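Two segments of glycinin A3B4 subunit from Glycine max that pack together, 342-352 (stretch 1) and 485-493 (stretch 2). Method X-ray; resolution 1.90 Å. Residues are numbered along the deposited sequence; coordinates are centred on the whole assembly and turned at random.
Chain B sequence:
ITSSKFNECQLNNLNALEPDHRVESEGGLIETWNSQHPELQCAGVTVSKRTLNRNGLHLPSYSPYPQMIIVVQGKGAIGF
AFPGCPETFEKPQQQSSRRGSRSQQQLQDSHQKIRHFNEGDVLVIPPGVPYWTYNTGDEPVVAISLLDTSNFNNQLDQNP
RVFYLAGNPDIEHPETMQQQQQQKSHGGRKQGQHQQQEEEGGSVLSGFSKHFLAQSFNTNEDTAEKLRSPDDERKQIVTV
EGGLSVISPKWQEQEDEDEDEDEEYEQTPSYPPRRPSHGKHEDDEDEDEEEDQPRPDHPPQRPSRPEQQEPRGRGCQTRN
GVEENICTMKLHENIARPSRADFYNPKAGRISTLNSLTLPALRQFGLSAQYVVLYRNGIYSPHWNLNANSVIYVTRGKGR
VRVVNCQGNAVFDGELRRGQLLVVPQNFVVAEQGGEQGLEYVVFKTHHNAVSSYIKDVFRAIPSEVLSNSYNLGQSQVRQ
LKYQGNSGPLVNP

Stretch 1 (342-352) DFYNPKAGRIS
Stretch 2 485-493: GNSGPLVNP

Leu490 is the apolar centre of this contact, with the largest area covered by the opposing stretch; its side chain (chi1 m, chi2 t) lies on a two-stranded hairpin formed by stretch 1. Leu490 CD1 sits 3.4 Å from Gly349 O, 3.7 Å from Arg350 CA and 4.1 Å from Phe343 CB, thus against backbone as well as side chain, while Leu490 CD2 lies 3.8 Å from Ile351 CD1. Ala348 CB packs against Leu490 CB at 3.9 Å and Val491 C at 3.6 Å. Pro489 extends the apolar patch: its CG lies 3.7 Å from Phe343 CD2, oblique to the ring, and 4.0 Å from Ile351 CD1. The CA-to-CB bonds of Phe343 (chi1 m, chi2 76°) and Ile351 (m, t) point toward stretch 2, those of Tyr344 (t) and Arg350 (p) away, the alternation expected of extended strands.

The two hairpin strands, one through Tyr344 and Asn345, the other from Gly349 onward, run antiparallel. Phe343 N donates to Ile351 O (3.0 Å), Ile351 N to Phe343 O (3.0 Å) and Asn345 N to Gly349 O (3.1 Å). In the turn, Asn345 O accepts from Ala348 N (2.8 Å) and Gly349 N (3.0 Å). Gly349 adopts phi/psi 154/-159, where a CB would jam against the preceding carbonyl. No backbone-to-backbone hydrogen bond joins the stretches; Leu490 and Val491 are extended (-96/117, -116/132). Phe343 CA lies 7.7 Å from Gly488 CA and Ala348 CA 4.8 Å from Asn492 CA, so stretch 2 runs the same way as the first hairpin strand and opposite to the second.

At the polar edge, Asn345 (chi1 t, chi2 -35°) bridges turn and tail: OD1 accepts from Lys347 N at 2.9 Å, and ND2 makes a weak hydrogen bond to Leu490 O, 3.3 Å long and bent to 133°. Asn345 ND2 and Asn492 ND2, 3.4 Å apart, are both donors and do not bond. Asn492 (chi1 p, chi2 116°) packs its CB 3.3 Å from Lys347 O and 3.8 Å from Lys347 CB, while the lysine's end leads away.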

# COMPACT_ATOMS: atom_id res chain seq x y z
N ASP B 342 -25.64 -4.21 -11.10
CA ASP B 342 -24.81 -5.20 -10.43
C ASP B 342 -25.68 -6.30 -9.84
O ASP B 342 -25.24 -7.44 -9.69
CB ASP B 342 -23.96 -4.52 -9.36
CG ASP B 342 -22.91 -3.60 -9.96
OD1 ASP B 342 -22.59 -2.56 -9.35
OD2 ASP B 342 -22.40 -3.92 -11.06
N PHE B 343 -26.92 -5.94 -9.51
CA PHE B 343 -27.92 -6.87 -8.98
C PHE B 343 -29.14 -6.65 -9.89
O PHE B 343 -29.45 -5.51 -10.22
CB PHE B 343 -28.33 -6.53 -7.55
CG PHE B 343 -27.24 -6.71 -6.53
CD1 PHE B 343 -26.21 -5.78 -6.42
CD2 PHE B 343 -27.28 -7.78 -5.64
CE1 PHE B 343 -25.24 -5.91 -5.43
CE2 PHE B 343 -26.31 -7.93 -4.65
CZ PHE B 343 -25.29 -6.99 -4.54
N TYR B 344 -29.82 -7.72 -10.27
CA TYR B 344 -30.98 -7.56 -11.15
C TYR B 344 -31.97 -8.70 -11.10
O TYR B 344 -31.59 -9.88 -11.12
CB TYR B 344 -30.51 -7.35 -12.60
CG TYR B 344 -31.62 -7.23 -13.61
CD1 TYR B 344 -31.74 -8.14 -14.66
CD2 TYR B 344 -32.56 -6.19 -13.53
CE1 TYR B 344 -32.76 -8.03 -15.61
CE2 TYR B 344 -33.58 -6.07 -14.47
CZ TYR B 344 -33.67 -7.00 -15.51
OH TYR B 344 -34.67 -6.90 -16.45
N ASN B 345 -33.25 -8.33 -11.01
CA ASN B 345 -34.39 -9.25 -10.98
C ASN B 345 -35.41 -8.55 -11.87
O ASN B 345 -36.03 -7.57 -11.46
CB ASN B 345 -34.95 -9.39 -9.57
CG ASN B 345 -36.19 -10.28 -9.51
OD1 ASN B 345 -36.99 -10.30 -10.44
ND2 ASN B 345 -36.34 -11.00 -8.41
N PRO B 346 -35.61 -9.06 -13.10
CA PRO B 346 -36.55 -8.46 -14.06
C PRO B 346 -37.93 -8.09 -13.51
O PRO B 346 -38.59 -7.20 -14.05
CB PRO B 346 -36.63 -9.51 -15.17
CG PRO B 346 -36.36 -10.79 -14.44
CD PRO B 346 -35.21 -10.41 -13.54
N LYS B 347 -38.36 -8.74 -12.44
CA LYS B 347 -39.67 -8.46 -11.88
C LYS B 347 -39.66 -7.64 -10.59
O LYS B 347 -40.72 -7.40 -10.00
CB LYS B 347 -40.42 -9.77 -11.64
CG LYS B 347 -40.46 -10.67 -12.87
CD LYS B 347 -41.19 -11.99 -12.57
CE LYS B 347 -41.07 -12.96 -13.74
NZ LYS B 347 -41.65 -12.38 -14.99
N ALA B 348 -38.48 -7.19 -10.15
CA ALA B 348 -38.37 -6.41 -8.92
C ALA B 348 -37.60 -5.09 -9.08
O ALA B 348 -38.03 -4.05 -8.57
CB ALA B 348 -37.72 -7.25 -7.82
N GLY B 349 -36.46 -5.13 -9.77
CA GLY B 349 -35.68 -3.92 -9.96
C GLY B 349 -34.20 -4.17 -10.16
O GLY B 349 -33.80 -5.27 -10.54
N ARG B 350 -33.38 -3.16 -9.91
CA ARG B 350 -31.94 -3.30 -10.09
C ARG B 350 -31.13 -2.41 -9.14
O ARG B 350 -31.61 -1.39 -8.67
CB ARG B 350 -31.56 -2.99 -11.54
CG ARG B 350 -32.01 -1.62 -12.05
CD ARG B 350 -31.58 -1.42 -13.50
NE ARG B 350 -32.16 -0.24 -14.13
CZ ARG B 350 -31.64 0.98 -14.10
NH1 ARG B 350 -32.25 1.98 -14.72
NH2 ARG B 350 -30.50 1.21 -13.46
N ILE B 351 -29.90 -2.83 -8.87
CA ILE B 351 -29.01 -2.08 -7.99
C ILE B 351 -27.65 -1.99 -8.66
O ILE B 351 -27.10 -3.00 -9.12
CB ILE B 351 -28.83 -2.78 -6.63
CG1 ILE B 351 -30.19 -2.93 -5.94
CG2 ILE B 351 -27.86 -1.98 -5.76
CD1 ILE B 351 -30.16 -3.91 -4.78
N SER B 352 -27.10 -0.78 -8.72
CA SER B 352 -25.80 -0.56 -9.33
C SER B 352 -24.89 0.12 -8.32
O SER B 352 -25.31 1.05 -7.63
CB SER B 352 -25.94 0.31 -10.58
OG SER B 352 -26.82 -0.30 -11.51
N GLY B 485 -37.66 -19.35 -2.45
CA GLY B 485 -37.80 -17.99 -2.96
C GLY B 485 -36.57 -17.50 -3.69
O GLY B 485 -35.52 -18.15 -3.65
N ASN B 486 -36.70 -16.37 -4.38
CA ASN B 486 -35.57 -15.79 -5.10
C ASN B 486 -34.45 -15.58 -4.08
O ASN B 486 -34.71 -15.38 -2.90
CB ASN B 486 -35.98 -14.46 -5.76
CG ASN B 486 -36.86 -13.61 -4.88
OD1 ASN B 486 -37.48 -12.64 -5.34
ND2 ASN B 486 -36.93 -13.95 -3.60
N SER B 487 -33.21 -15.63 -4.55
CA SER B 487 -32.06 -15.50 -3.66
C SER B 487 -31.58 -14.08 -3.34
O SER B 487 -31.19 -13.80 -2.20
CB SER B 487 -30.90 -16.31 -4.24
OG SER B 487 -29.83 -16.40 -3.32
N GLY B 488 -31.62 -13.19 -4.32
CA GLY B 488 -31.15 -11.83 -4.12
C GLY B 488 -31.92 -10.90 -3.20
O GLY B 488 -32.94 -11.28 -2.62
N PRO B 489 -31.45 -9.65 -3.06
CA PRO B 489 -32.05 -8.60 -2.22
C PRO B 489 -33.28 -7.95 -2.86
O PRO B 489 -34.04 -7.26 -2.19
CB PRO B 489 -30.90 -7.61 -2.04
CG PRO B 489 -30.20 -7.69 -3.34
CD PRO B 489 -30.17 -9.19 -3.63
N LEU B 490 -33.45 -8.15 -4.16
CA LEU B 490 -34.59 -7.57 -4.86
C LEU B 490 -35.69 -8.62 -4.94
O LEU B 490 -35.52 -9.67 -5.55
CB LEU B 490 -34.16 -7.11 -6.25
CG LEU B 490 -33.11 -6.00 -6.17
CD1 LEU B 490 -32.40 -5.85 -7.50
CD2 LEU B 490 -33.78 -4.71 -5.74
N VAL B 491 -36.83 -8.31 -4.31
CA VAL B 491 -37.96 -9.23 -4.25
C VAL B 491 -39.25 -8.80 -4.94
O VAL B 491 -39.73 -7.68 -4.75
CB VAL B 491 -38.30 -9.55 -2.78
CG1 VAL B 491 -39.54 -10.43 -2.70
CG2 VAL B 491 -37.11 -10.23 -2.12
N ASN B 492 -39.81 -9.70 -5.73
CA ASN B 492 -41.07 -9.42 -6.40
C ASN B 492 -42.12 -10.17 -5.59
O ASN B 492 -42.26 -11.39 -5.71
CB ASN B 492 -41.04 -9.90 -7.86
CG ASN B 492 -40.74 -11.39 -7.99
OD1 ASN B 492 -41.58 -12.16 -8.47
ND2 ASN B 492 -39.54 -11.80 -7.57
N PRO B 493 -42.86 -9.46 -4.72
CA PRO B 493 -43.87 -10.14 -3.91
C PRO B 493 -45.02 -10.71 -4.73
O PRO B 493 -45.19 -10.28 -5.90
CB PRO B 493 -44.32 -9.04 -2.95
CG PRO B 493 -44.23 -7.82 -3.81
CD PRO B 493 -42.90 -8.01 -4.51
OXT PRO B 493 -45.74 -11.58 -4.19